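Local coordinates for DUF72 domain-containing protein (Thermotoga maritima, PDB 1VPQ), which is of unknown function but folds as a TIM barrel of the DUF72 family and binds sulfate ions in the crystal at a polar pocket of the barrel, at residues M122-Q126 / Y199-R203; L141-R145 / F169-I175; E151-R157 / T176-E182; F156-D162 / G187-R192. All coordinates share one frame; numbering follows the deposited sequence.

Interaction 1. Residues M122-Q126 / Y199-R203. With SO4 (sulfate ion), chain B.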
# COMPACT_ATOMS: atom_id res chain seq x y z
N MET A 122 1.48 -3.67 8.86
CA MET A 122 1.49 -4.60 7.72
C MET A 122 2.67 -4.35 6.79
O MET A 122 3.11 -3.21 6.62
CB MET A 122 0.18 -4.45 6.93
CG MET A 122 -0.06 -5.46 5.80
SD MET A 122 -0.67 -7.07 6.33
CE MET A 122 -2.16 -6.71 7.25
N THR A 123 3.20 -5.43 6.21
CA THR A 123 4.22 -5.35 5.17
C THR A 123 3.60 -5.71 3.82
O THR A 123 2.84 -6.66 3.72
CB THR A 123 5.44 -6.25 5.48
OG1 THR A 123 6.08 -5.76 6.67
CG2 THR A 123 6.46 -6.23 4.34
N LEU A 124 3.93 -4.92 2.80
CA LEU A 124 3.31 -5.07 1.48
C LEU A 124 4.30 -5.60 0.46
O LEU A 124 5.39 -5.03 0.27
CB LEU A 124 2.77 -3.72 0.99
CG LEU A 124 2.17 -3.69 -0.41
CD1 LEU A 124 0.85 -4.47 -0.49
CD2 LEU A 124 1.96 -2.26 -0.88
N ALA A 125 3.92 -6.69 -0.20
CA ALA A 125 4.66 -7.20 -1.34
C ALA A 125 3.82 -6.99 -2.59
O ALA A 125 2.86 -7.73 -2.83
CB ALA A 125 4.98 -8.69 -1.15
N GLN A 126 4.17 -5.96 -3.36
CA GLN A 126 3.46 -5.62 -4.59
C GLN A 126 4.28 -6.03 -5.81
O GLN A 126 5.40 -5.55 -6.01
CB GLN A 126 3.11 -4.12 -4.63
CG GLN A 126 2.62 -3.58 -5.97
CD GLN A 126 3.74 -2.99 -6.83
OE1 GLN A 126 4.45 -2.09 -6.39
NE2 GLN A 126 3.89 -3.49 -8.06
N TYR A 199 -7.55 -9.40 8.15
CA TYR A 199 -7.31 -8.01 7.80
C TYR A 199 -7.65 -7.79 6.33
O TYR A 199 -7.48 -8.69 5.50
CB TYR A 199 -5.84 -7.63 8.07
CG TYR A 199 -5.52 -7.65 9.53
CD1 TYR A 199 -5.81 -6.57 10.34
CD2 TYR A 199 -4.95 -8.78 10.13
CE1 TYR A 199 -5.54 -6.59 11.71
CE2 TYR A 199 -4.67 -8.82 11.49
CZ TYR A 199 -4.96 -7.72 12.28
OH TYR A 199 -4.69 -7.73 13.63
N ALA A 200 -8.16 -6.60 6.02
CA ALA A 200 -8.33 -6.14 4.64
C ALA A 200 -7.33 -5.04 4.34
O ALA A 200 -6.95 -4.28 5.22
CB ALA A 200 -9.74 -5.65 4.39
N TYR A 201 -6.93 -4.96 3.07
CA TYR A 201 -5.96 -3.99 2.60
C TYR A 201 -6.41 -3.52 1.22
O TYR A 201 -6.52 -4.33 0.31
CB TYR A 201 -4.58 -4.64 2.53
CG TYR A 201 -3.39 -3.67 2.51
CD1 TYR A 201 -3.18 -2.79 1.45
CD2 TYR A 201 -2.47 -3.68 3.55
CE1 TYR A 201 -2.08 -1.94 1.43
CE2 TYR A 201 -1.37 -2.83 3.54
CZ TYR A 201 -1.17 -1.97 2.48
OH TYR A 201 -0.08 -1.13 2.49
N PHE A 202 -6.68 -2.22 1.07
CA PHE A 202 -7.11 -1.67 -0.22
C PHE A 202 -6.06 -0.73 -0.76
O PHE A 202 -5.52 0.08 -0.01
CB PHE A 202 -8.40 -0.88 -0.10
CG PHE A 202 -9.57 -1.70 0.31
CD1 PHE A 202 -9.70 -2.14 1.63
CD2 PHE A 202 -10.55 -2.04 -0.61
CE1 PHE A 202 -10.80 -2.91 2.02
CE2 PHE A 202 -11.64 -2.81 -0.23
CZ PHE A 202 -11.76 -3.25 1.09
N ARG A 203 -5.80 -0.82 -2.06
CA ARG A 203 -4.94 0.15 -2.73
C ARG A 203 -5.61 0.71 -3.98
O ARG A 203 -6.02 -0.05 -4.85
CB ARG A 203 -3.58 -0.47 -3.07
CG ARG A 203 -2.77 -0.87 -1.83
CD ARG A 203 -1.34 -1.19 -2.21
NE ARG A 203 -0.52 0.00 -2.40
CZ ARG A 203 0.41 0.16 -3.35
NH1 ARG A 203 0.63 -0.78 -4.25
NH2 ARG A 203 1.10 1.28 -3.40
S SO4 B . 2.46 0.75 -7.14
O1 SO4 B . 1.72 -0.51 -7.13
O2 SO4 B . 3.67 0.63 -7.94
O3 SO4 B . 1.59 1.77 -7.71
O4 SO4 B . 2.85 1.10 -5.77
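Met122 and Leu124 meet Tyr201 and Arg203 across the inside of the barrel, between strands that share no backbone hydrogen bond and whose short axes come no closer than 10.4 Å. Apolar contact fills that gap. Met122 passes antiparallel to the Tyr201 side chain, with Met122 CG 3.7 Å from Tyr201 CE2. Bends at chi2 and chi3 fold the thioether on so that Met122 CE reaches Tyr199 CB at 3.9 Å. Leu124 CD2 lies over one face of the Arg203 guanidinium, toward its rim, 3.7 Å from Arg203 NE.

The polar ends gather round a sulfate. Arg203 NH2 donates to sulfate O4 at 3.0 Å (160° at the hydrogen), with O4 at the guanidinium edge, and Arg203 NH1 reaches sulfate O1 at 3.1 Å. Gln126 passes its CG 3.8 Å from Arg203 NH1, its amide plane only 21° from the guanidinium, while Gln126 OE1 accepts from Lys84. Glu155 and Glu54 form salt bridges with Arg203, and Glu54 also binds Tyr201 OH. A guanidinium shared between two carboxylates and an anion, with a leucine methyl on one face, should be held in one orientation, consistent with a pocket suited to an anionic group.

Interaction 2. Residues L141-R145 / F169-I175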
# COMPACT_ATOMS: atom_id res chain seq x y z
N LEU A 141 6.16 -17.51 -3.81
CA LEU A 141 5.35 -16.91 -2.75
C LEU A 141 5.44 -17.73 -1.45
O LEU A 141 5.42 -17.17 -0.36
CB LEU A 141 3.89 -16.75 -3.20
CG LEU A 141 3.55 -15.69 -4.27
CD1 LEU A 141 2.07 -15.73 -4.62
CD2 LEU A 141 3.95 -14.28 -3.86
N GLU A 142 5.56 -19.05 -1.57
CA GLU A 142 5.81 -19.90 -0.41
C GLU A 142 7.18 -19.62 0.23
O GLU A 142 7.32 -19.65 1.45
CB GLU A 142 5.68 -21.38 -0.79
CG GLU A 142 6.22 -22.38 0.23
CD GLU A 142 5.53 -22.32 1.57
OE1 GLU A 142 4.60 -21.51 1.73
OE2 GLU A 142 5.91 -23.09 2.47
N LYS A 143 8.19 -19.32 -0.59
CA LYS A 143 9.52 -18.99 -0.07
C LYS A 143 9.49 -17.66 0.69
O LYS A 143 10.12 -17.52 1.75
CB LYS A 143 10.57 -18.98 -1.19
CG LYS A 143 10.80 -20.37 -1.79
CD LYS A 143 11.74 -20.33 -2.97
CE LYS A 143 12.09 -21.74 -3.46
NZ LYS A 143 13.18 -21.70 -4.50
N LEU A 144 8.74 -16.70 0.15
CA LEU A 144 8.53 -15.41 0.80
C LEU A 144 7.80 -15.52 2.14
O LEU A 144 8.18 -14.88 3.12
CB LEU A 144 7.72 -14.49 -0.12
CG LEU A 144 7.32 -13.13 0.46
CD1 LEU A 144 8.55 -12.33 0.90
CD2 LEU A 144 6.52 -12.37 -0.56
N ARG A 145 6.75 -16.32 2.17
CA ARG A 145 5.98 -16.53 3.38
C ARG A 145 6.90 -17.06 4.50
O ARG A 145 6.96 -16.49 5.59
CB ARG A 145 4.83 -17.50 3.11
CG ARG A 145 4.13 -18.04 4.37
CD ARG A 145 3.20 -17.01 4.97
NE ARG A 145 3.88 -16.00 5.77
CZ ARG A 145 3.27 -14.95 6.32
NH1 ARG A 145 1.96 -14.77 6.15
NH2 ARG A 145 3.96 -14.08 7.03
N PHE A 169 -4.46 -20.37 -1.96
CA PHE A 169 -3.07 -20.29 -1.53
C PHE A 169 -2.88 -19.25 -0.42
O PHE A 169 -2.29 -19.53 0.62
CB PHE A 169 -2.12 -19.99 -2.70
CG PHE A 169 -0.70 -19.78 -2.27
CD1 PHE A 169 0.14 -20.86 -2.02
CD2 PHE A 169 -0.22 -18.50 -2.06
CE1 PHE A 169 1.45 -20.65 -1.59
CE2 PHE A 169 1.08 -18.29 -1.63
CZ PHE A 169 1.92 -19.36 -1.40
N LEU A 170 -3.38 -18.04 -0.66
CA LEU A 170 -3.24 -16.95 0.30
C LEU A 170 -3.84 -17.36 1.65
O LEU A 170 -3.18 -17.26 2.67
CB LEU A 170 -3.89 -15.67 -0.22
CG LEU A 170 -3.29 -15.05 -1.49
CD1 LEU A 170 -4.09 -13.85 -1.92
CD2 LEU A 170 -1.84 -14.64 -1.29
N ARG A 171 -5.09 -17.82 1.64
CA ARG A 171 -5.76 -18.37 2.83
C ARG A 171 -5.01 -19.48 3.56
O ARG A 171 -5.06 -19.59 4.80
CB ARG A 171 -7.14 -18.92 2.46
CG ARG A 171 -8.26 -17.89 2.47
CD ARG A 171 -9.60 -18.54 2.18
NE ARG A 171 -10.01 -18.36 0.78
CZ ARG A 171 -10.74 -17.34 0.32
NH1 ARG A 171 -11.18 -16.37 1.13
NH2 ARG A 171 -11.03 -17.28 -0.97
N ASN A 172 -4.36 -20.37 2.81
CA ASN A 172 -3.64 -21.48 3.43
C ASN A 172 -2.35 -21.02 4.10
O ASN A 172 -1.82 -21.71 4.97
CB ASN A 172 -3.35 -22.59 2.43
CG ASN A 172 -4.52 -23.52 2.22
OD1 ASN A 172 -5.26 -23.84 3.15
ND2 ASN A 172 -4.69 -23.98 1.00
N HIS A 173 -1.87 -19.84 3.70
CA HIS A 173 -0.62 -19.30 4.21
C HIS A 173 -0.76 -18.00 4.99
O HIS A 173 0.24 -17.40 5.36
CB HIS A 173 0.36 -19.15 3.05
CG HIS A 173 0.67 -20.45 2.38
ND1 HIS A 173 -0.11 -20.97 1.37
CD2 HIS A 173 1.63 -21.37 2.63
CE1 HIS A 173 0.38 -22.14 1.00
NE2 HIS A 173 1.44 -22.40 1.75
N GLY A 174 -2.00 -17.58 5.26
CA GLY A 174 -2.28 -16.38 6.06
C GLY A 174 -1.70 -15.10 5.49
O GLY A 174 -1.18 -14.25 6.23
N ILE A 175 -1.78 -14.95 4.17
CA ILE A 175 -1.36 -13.72 3.50
C ILE A 175 -2.59 -12.88 3.19
O ILE A 175 -3.55 -13.36 2.58
CB ILE A 175 -0.59 -14.01 2.21
CG1 ILE A 175 0.67 -14.83 2.52
CG2 ILE A 175 -0.22 -12.70 1.51
CD1 ILE A 175 1.30 -15.50 1.31
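Leu141 and Phe169 make the apolar part of this helix-to-helix contact. Leu141 CB lies 3.6 Å from Phe169 CE2, the two side chains crossing at a slant, and the ring tip reaches the backbone of the next residue, Glu142 N standing at the ring edge, 3.7 Å from Phe169 CZ. A chi1 of 174°, placing CG opposite the backbone N, carries the Phe169 ring toward helix 135-147. Leu141 also touches Phe156.

Helices 135-147 and 164-173 are successive helices of the outer layer of the TIM barrel. Their short segments run nearly parallel, 22° apart, with axes 11.4 Å from each other, and strand 152-155 lies between them in the chain.

Polar contacts gather at the C-terminal end of helix 164-173. Arg145 NH1 donates to His173 O at 3.2 Å with 152° at the hydrogen, in the carbonyl plane though tilted somewhat from the guanidinium plane; kinks about the CB-CG and CG-CD bonds bring the guanidinium back to this carbonyl. Gly174, whose positive phi takes the chain out of the helix, puts its carbonyl at the guanidinium edge. Arg145 NH2 meanwhile binds the carbonyls of Tyr148 and Tyr150, so one guanidinium ties the helix end to the loop before strand 152-155. The His173 imidazole is turned by its own bond, His173 ND1 to Phe169 O at 2.7 Å, the acceptor lying in the ring plane. Glu142 comes in roughly at a right angle to His173, its OE1 3.1 Å from His173 CD2.

Interaction 3. Residues E151-R157 / T176-E182. With SO4 (sulfate ion), chain C; SO4 (sulfate ion), chain B.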
# COMPACT_ATOMS: atom_id res chain seq x y z
N GLU A 151 3.00 -9.88 9.85
CA GLU A 151 1.84 -9.59 9.02
C GLU A 151 2.26 -9.22 7.59
O GLU A 151 2.95 -8.23 7.38
CB GLU A 151 0.99 -8.48 9.64
CG GLU A 151 0.12 -8.92 10.82
CD GLU A 151 -1.09 -9.76 10.41
OE1 GLU A 151 -1.31 -9.97 9.20
OE2 GLU A 151 -1.82 -10.23 11.31
N LEU A 152 1.81 -10.04 6.64
CA LEU A 152 2.13 -9.89 5.22
C LEU A 152 0.88 -9.75 4.35
O LEU A 152 -0.14 -10.40 4.60
CB LEU A 152 2.94 -11.11 4.74
CG LEU A 152 3.58 -11.02 3.35
CD1 LEU A 152 4.65 -9.94 3.31
CD2 LEU A 152 4.16 -12.35 2.93
N ALA A 153 0.98 -8.88 3.34
CA ALA A 153 -0.06 -8.68 2.33
C ALA A 153 0.56 -8.67 0.94
O ALA A 153 1.68 -8.18 0.74
CB ALA A 153 -0.83 -7.38 2.56
N VAL A 154 -0.19 -9.23 -0.02
CA VAL A 154 0.29 -9.34 -1.41
C VAL A 154 -0.71 -8.74 -2.42
O VAL A 154 -1.92 -8.96 -2.33
CB VAL A 154 0.62 -10.83 -1.79
CG1 VAL A 154 0.82 -10.98 -3.30
CG2 VAL A 154 1.87 -11.32 -1.05
N GLU A 155 -0.14 -8.00 -3.37
CA GLU A 155 -0.86 -7.41 -4.50
C GLU A 155 -0.27 -7.90 -5.83
O GLU A 155 0.95 -7.85 -6.04
CB GLU A 155 -0.71 -5.88 -4.45
CG GLU A 155 -1.55 -5.13 -5.48
CD GLU A 155 -1.16 -3.66 -5.62
OE1 GLU A 155 -0.80 -3.05 -4.60
OE2 GLU A 155 -1.22 -3.12 -6.74
N PHE A 156 -1.15 -8.32 -6.74
CA PHE A 156 -0.77 -8.69 -8.11
C PHE A 156 -1.21 -7.64 -9.12
O PHE A 156 -2.23 -6.97 -8.94
CB PHE A 156 -1.41 -10.02 -8.50
CG PHE A 156 -1.34 -11.07 -7.44
CD1 PHE A 156 -0.17 -11.80 -7.26
CD2 PHE A 156 -2.44 -11.33 -6.64
CE1 PHE A 156 -0.10 -12.79 -6.27
CE2 PHE A 156 -2.38 -12.32 -5.65
CZ PHE A 156 -1.21 -13.05 -5.47
N ARG A 157 -0.43 -7.52 -10.19
CA ARG A 157 -0.73 -6.62 -11.30
C ARG A 157 -1.27 -7.37 -12.52
O ARG A 157 -2.03 -6.81 -13.31
CB ARG A 157 0.52 -5.85 -11.71
CG ARG A 157 0.27 -4.72 -12.71
CD ARG A 157 -0.04 -3.45 -11.99
NE ARG A 157 1.20 -2.77 -11.60
CZ ARG A 157 1.37 -2.04 -10.51
NH1 ARG A 157 0.40 -1.89 -9.62
NH2 ARG A 157 2.54 -1.45 -10.29
N THR A 176 -2.56 -11.63 3.62
CA THR A 176 -3.66 -10.70 3.40
C THR A 176 -3.69 -10.27 1.93
O THR A 176 -2.67 -9.89 1.34
CB THR A 176 -3.53 -9.48 4.35
OG1 THR A 176 -3.70 -9.91 5.71
CG2 THR A 176 -4.56 -8.40 4.02
N PHE A 177 -4.88 -10.35 1.33
CA PHE A 177 -5.09 -10.00 -0.06
C PHE A 177 -5.27 -8.49 -0.24
O PHE A 177 -6.11 -7.87 0.42
CB PHE A 177 -6.31 -10.75 -0.61
CG PHE A 177 -6.68 -10.34 -2.00
CD1 PHE A 177 -5.86 -10.69 -3.07
CD2 PHE A 177 -7.81 -9.59 -2.25
CE1 PHE A 177 -6.18 -10.32 -4.36
CE2 PHE A 177 -8.14 -9.20 -3.53
CZ PHE A 177 -7.32 -9.56 -4.58
N VAL A 178 -4.46 -7.89 -1.12
CA VAL A 178 -4.59 -6.48 -1.45
C VAL A 178 -5.69 -6.27 -2.49
O VAL A 178 -5.53 -6.64 -3.65
CB VAL A 178 -3.28 -5.90 -1.97
CG1 VAL A 178 -3.46 -4.44 -2.41
CG2 VAL A 178 -2.22 -5.98 -0.89
N VAL A 179 -6.79 -5.68 -2.06
CA VAL A 179 -7.90 -5.35 -2.96
C VAL A 179 -7.50 -4.08 -3.71
O VAL A 179 -7.30 -3.03 -3.10
CB VAL A 179 -9.22 -5.11 -2.21
CG1 VAL A 179 -10.33 -4.74 -3.21
CG2 VAL A 179 -9.61 -6.33 -1.38
N VAL A 180 -7.41 -4.17 -5.03
CA VAL A 180 -6.86 -3.09 -5.83
C VAL A 180 -7.91 -2.47 -6.76
O VAL A 180 -8.68 -3.18 -7.40
CB VAL A 180 -5.71 -3.57 -6.74
CG1 VAL A 180 -5.10 -2.40 -7.51
CG2 VAL A 180 -4.66 -4.25 -5.94
N ASP A 181 -7.91 -1.14 -6.82
CA ASP A 181 -8.54 -0.44 -7.92
C ASP A 181 -7.47 0.19 -8.81
O ASP A 181 -6.67 1.03 -8.37
CB ASP A 181 -9.55 0.62 -7.47
CG ASP A 181 -10.47 1.04 -8.60
OD1 ASP A 181 -11.37 0.25 -8.97
OD2 ASP A 181 -10.27 2.15 -9.14
N GLU A 182 -7.48 -0.25 -10.07
CA GLU A 182 -6.50 0.06 -11.09
C GLU A 182 -7.26 0.44 -12.35
O GLU A 182 -8.46 0.24 -12.41
CB GLU A 182 -5.70 -1.21 -11.41
CG GLU A 182 -4.35 -1.32 -10.78
CD GLU A 182 -3.76 -2.70 -10.93
OE1 GLU A 182 -3.96 -3.34 -11.98
OE2 GLU A 182 -3.11 -3.17 -9.98
S SO4 C . 4.29 -2.34 -13.43
O1 SO4 C . 5.01 -1.87 -12.25
O2 SO4 C . 5.08 -2.11 -14.62
O3 SO4 C . 4.05 -3.77 -13.33
O4 SO4 C . 3.02 -1.65 -13.56
S SO4 B . 2.46 0.75 -7.14
O1 SO4 B . 1.72 -0.51 -7.13
O2 SO4 B . 3.67 0.63 -7.94
O3 SO4 B . 1.59 1.77 -7.71
O4 SO4 B . 2.85 1.10 -5.77
O HOH W 1 -4.19 -8.09 -5.61
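Thr176 N donates to Leu152 O at 2.9 Å, with 163° at the hydrogen, and opens the parallel pairing of strands 152-155 and 176-181, the two strands of a beta-alpha-beta unit of the barrel joined through helix 164-173. Val154 N then bonds Thr176 O and Val178 N bonds Val154 O; beyond these, a water joins Val178 O to Phe156 N. The extended Glu155 chain slants across Val178, Glu155 CB 3.6 Å from Val178 CB.

Past the strand end, Arg157 curls back on itself so that two edges of its guanidinium each face a sulfate. Arg157 NH1 grips O1 of the ion that also meets Arg203 at 3.1 Å, and Arg157 NH2 adds a weak bond to the same oxygen. On the second sulfate, Arg157 NE meets O4 at 2.9 Å and Arg157 NH2 meets O1 at 3.2 Å, almost straight at 175°. Glu182 OE2 stands at the guanidinium edge too, a long salt bridge of 3.8 Å from Arg157 NH1, and Glu155 OE2 completes the network.

Glu155 OE2 and Glu182 OE2 lie only 3.8 Å apart. The arginine, together with Arg203 and His205 at Glu155, would offset that repulsion, probably keeping both carboxylates close beside an anion pocket.

Interaction 4. Residues F156-D162 / G187-R192. With SO4 (sulfate ion), chain D; SO4 (sulfate ion), chain C; SO4 (sulfate ion), chain B.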
# COMPACT_ATOMS: atom_id res chain seq x y z
N PHE A 156 -1.15 -8.32 -6.74
CA PHE A 156 -0.77 -8.69 -8.11
C PHE A 156 -1.21 -7.64 -9.12
O PHE A 156 -2.23 -6.97 -8.94
CB PHE A 156 -1.41 -10.02 -8.50
CG PHE A 156 -1.34 -11.07 -7.44
CD1 PHE A 156 -0.17 -11.80 -7.26
CD2 PHE A 156 -2.44 -11.33 -6.64
CE1 PHE A 156 -0.10 -12.79 -6.27
CE2 PHE A 156 -2.38 -12.32 -5.65
CZ PHE A 156 -1.21 -13.05 -5.47
N ARG A 157 -0.43 -7.52 -10.19
CA ARG A 157 -0.73 -6.62 -11.30
C ARG A 157 -1.27 -7.37 -12.52
O ARG A 157 -2.03 -6.81 -13.31
CB ARG A 157 0.52 -5.85 -11.71
CG ARG A 157 0.27 -4.72 -12.71
CD ARG A 157 -0.04 -3.45 -11.99
NE ARG A 157 1.20 -2.77 -11.60
CZ ARG A 157 1.37 -2.04 -10.51
NH1 ARG A 157 0.40 -1.89 -9.62
NH2 ARG A 157 2.54 -1.45 -10.29
N HIS A 158 -0.89 -8.63 -12.68
CA HIS A 158 -1.22 -9.39 -13.89
C HIS A 158 -2.55 -10.15 -13.72
O HIS A 158 -2.79 -10.75 -12.67
CB HIS A 158 -0.07 -10.34 -14.23
CG HIS A 158 -0.10 -10.86 -15.64
ND1 HIS A 158 -0.49 -12.14 -15.96
CD2 HIS A 158 0.22 -10.26 -16.82
CE1 HIS A 158 -0.42 -12.31 -17.26
NE2 HIS A 158 0.01 -11.18 -17.81
N TYR A 159 -3.37 -10.12 -14.77
CA TYR A 159 -4.70 -10.76 -14.80
C TYR A 159 -4.70 -12.26 -14.46
O TYR A 159 -5.62 -12.76 -13.80
CB TYR A 159 -5.36 -10.53 -16.17
CG TYR A 159 -4.81 -11.39 -17.29
CD1 TYR A 159 -3.61 -11.06 -17.93
CD2 TYR A 159 -5.47 -12.54 -17.70
CE1 TYR A 159 -3.09 -11.85 -18.94
CE2 TYR A 159 -4.96 -13.34 -18.71
CZ TYR A 159 -3.76 -13.00 -19.33
OH TYR A 159 -3.25 -13.79 -20.33
N SER A 160 -3.66 -12.98 -14.91
CA SER A 160 -3.52 -14.43 -14.72
C SER A 160 -3.73 -14.91 -13.28
O SER A 160 -4.01 -16.09 -13.05
CB SER A 160 -2.13 -14.87 -15.20
OG SER A 160 -1.10 -14.19 -14.51
N TRP A 161 -3.56 -13.99 -12.33
CA TRP A 161 -3.66 -14.31 -10.91
C TRP A 161 -5.09 -14.36 -10.34
O TRP A 161 -5.29 -14.89 -9.25
CB TRP A 161 -2.84 -13.30 -10.09
CG TRP A 161 -1.35 -13.48 -10.20
CD1 TRP A 161 -0.48 -12.73 -10.94
CD2 TRP A 161 -0.55 -14.46 -9.53
NE1 TRP A 161 0.79 -13.19 -10.77
CE2 TRP A 161 0.78 -14.25 -9.92
CE3 TRP A 161 -0.84 -15.51 -8.64
CZ2 TRP A 161 1.83 -15.05 -9.46
CZ3 TRP A 161 0.20 -16.30 -8.18
CH2 TRP A 161 1.52 -16.06 -8.59
N ASP A 162 -6.07 -13.81 -11.06
CA ASP A 162 -7.45 -13.76 -10.53
C ASP A 162 -8.19 -15.08 -10.74
O ASP A 162 -9.13 -15.16 -11.53
CB ASP A 162 -8.26 -12.60 -11.13
CG ASP A 162 -9.71 -12.57 -10.61
OD1 ASP A 162 -9.90 -12.74 -9.40
OD2 ASP A 162 -10.65 -12.39 -11.41
N GLY A 187 -5.22 -6.92 -19.37
CA GLY A 187 -4.07 -7.51 -18.70
C GLY A 187 -3.92 -7.23 -17.21
O GLY A 187 -3.21 -7.96 -16.52
N LEU A 188 -4.58 -6.18 -16.73
CA LEU A 188 -4.42 -5.74 -15.35
C LEU A 188 -5.34 -6.49 -14.39
O LEU A 188 -6.39 -7.00 -14.79
CB LEU A 188 -4.70 -4.24 -15.23
CG LEU A 188 -3.71 -3.33 -15.95
CD1 LEU A 188 -4.08 -1.88 -15.73
CD2 LEU A 188 -2.29 -3.60 -15.49
N PHE A 189 -4.94 -6.54 -13.13
CA PHE A 189 -5.68 -7.31 -12.13
C PHE A 189 -6.96 -6.55 -11.77
O PHE A 189 -6.92 -5.34 -11.54
CB PHE A 189 -4.81 -7.56 -10.89
CG PHE A 189 -5.36 -8.61 -9.97
CD1 PHE A 189 -6.25 -8.27 -8.97
CD2 PHE A 189 -5.00 -9.94 -10.10
CE1 PHE A 189 -6.78 -9.24 -8.12
CE2 PHE A 189 -5.51 -10.90 -9.24
CZ PHE A 189 -6.40 -10.55 -8.25
N PRO A 190 -8.11 -7.26 -11.74
CA PRO A 190 -9.39 -6.59 -11.47
C PRO A 190 -9.62 -6.24 -10.00
O PRO A 190 -8.82 -6.59 -9.13
CB PRO A 190 -10.42 -7.63 -11.92
CG PRO A 190 -9.75 -8.93 -11.68
CD PRO A 190 -8.29 -8.70 -11.97
N TYR A 191 -10.73 -5.56 -9.75
CA TYR A 191 -11.13 -5.18 -8.40
C TYR A 191 -11.88 -6.34 -7.80
O TYR A 191 -12.98 -6.64 -8.24
CB TYR A 191 -12.02 -3.93 -8.45
CG TYR A 191 -12.65 -3.53 -7.15
CD1 TYR A 191 -11.95 -2.75 -6.23
CD2 TYR A 191 -13.96 -3.90 -6.84
CE1 TYR A 191 -12.54 -2.37 -5.03
CE2 TYR A 191 -14.55 -3.52 -5.66
CZ TYR A 191 -13.84 -2.75 -4.75
OH TYR A 191 -14.42 -2.37 -3.57
N ARG A 192 -11.26 -7.01 -6.84
CA ARG A 192 -11.87 -8.15 -6.14
C ARG A 192 -11.99 -7.86 -4.64
O ARG A 192 -11.01 -7.98 -3.92
CB ARG A 192 -11.06 -9.44 -6.35
CG ARG A 192 -11.09 -10.08 -7.74
CD ARG A 192 -12.28 -9.63 -8.55
NE ARG A 192 -12.65 -10.49 -9.66
CZ ARG A 192 -13.39 -10.09 -10.69
NH1 ARG A 192 -13.79 -8.83 -10.79
NH2 ARG A 192 -13.70 -10.95 -11.65
S SO4 D . -13.54 -4.60 -12.26
O1 SO4 D . -12.17 -4.51 -12.76
O2 SO4 D . -14.04 -5.98 -12.31
O3 SO4 D . -13.61 -4.13 -10.89
O4 SO4 D . -14.40 -3.74 -13.05
S SO4 C . 4.29 -2.34 -13.43
O1 SO4 C . 5.01 -1.87 -12.25
O2 SO4 C . 5.08 -2.11 -14.62
O3 SO4 C . 4.05 -3.77 -13.33
O4 SO4 C . 3.02 -1.65 -13.56
S SO4 B . 2.46 0.75 -7.14
O1 SO4 B . 1.72 -0.51 -7.13
O2 SO4 B . 3.67 0.63 -7.94
O3 SO4 B . 1.59 1.77 -7.71
O4 SO4 B . 2.85 1.10 -5.77
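The chain segments 156-162 and 187-192 touch through one isolated backbone bridge between His158 and Leu188, in which Tyr159 N donates to Gly187 O at 2.8 Å, from above the carbonyl plane, and Phe189 N makes a weak bond to Arg157 O. Gly187 adopts a positive phi at which a CB would collide with the preceding carbonyl oxygen, and its O lies at the edge of the Tyr159 ring.

Phe189 has the largest contact area of these residues. Its CG anti to the backbone N (chi1 -166°) lays it alongside Phe156 in the same sense, with ring centres 5.9 Å apart and planes at 40°. Phe189 CE2 touches Trp161 CB at 3.7 Å and Asp162 N at 3.5 Å, with His158 O at the ring edge. Leu188 lies beside Arg157, its CD2 3.9 Å from Arg157 CG.

At the outer end Asp162 OD2 and Arg192 NE form a salt bridge of 3.3 Å whose hydrogen bond is weak because it is bent (122°); the two planes stand steeply to each other. Asp162 OD1 takes Tyr167 OH. Pro190 CG packs against Asp162 OD2.

These are loops following strands 152-155 and 176-181, at the C-terminal end of the barrel strands, where TIM barrels commonly place their active sites.

In the fold
All four contacts belong to one TIM-barrel domain. Interactions 1 and 3 share its parallel sheet: their centres are about 5 Å apart, strand 120-126 neighbours 152-155 and strand 176-181 neighbours 199-204, and both touch the same sulfate. Interaction 2 joins helices of the outer layer, its centre about 13 Å from that of interaction 1, whereas interaction 4 lies at the loops, about 10 Å from interaction 3, sharing Phe156 and Arg157 with it. Along the chain, interactions 2, 3 and 4 fall within the loop closed by interaction 1, and their segments alternate. Core, helical layer and loops are thus interlocked, and interactions 1, 3 and 4 converge on a region that holds sulfate in the crystal and may bind anions.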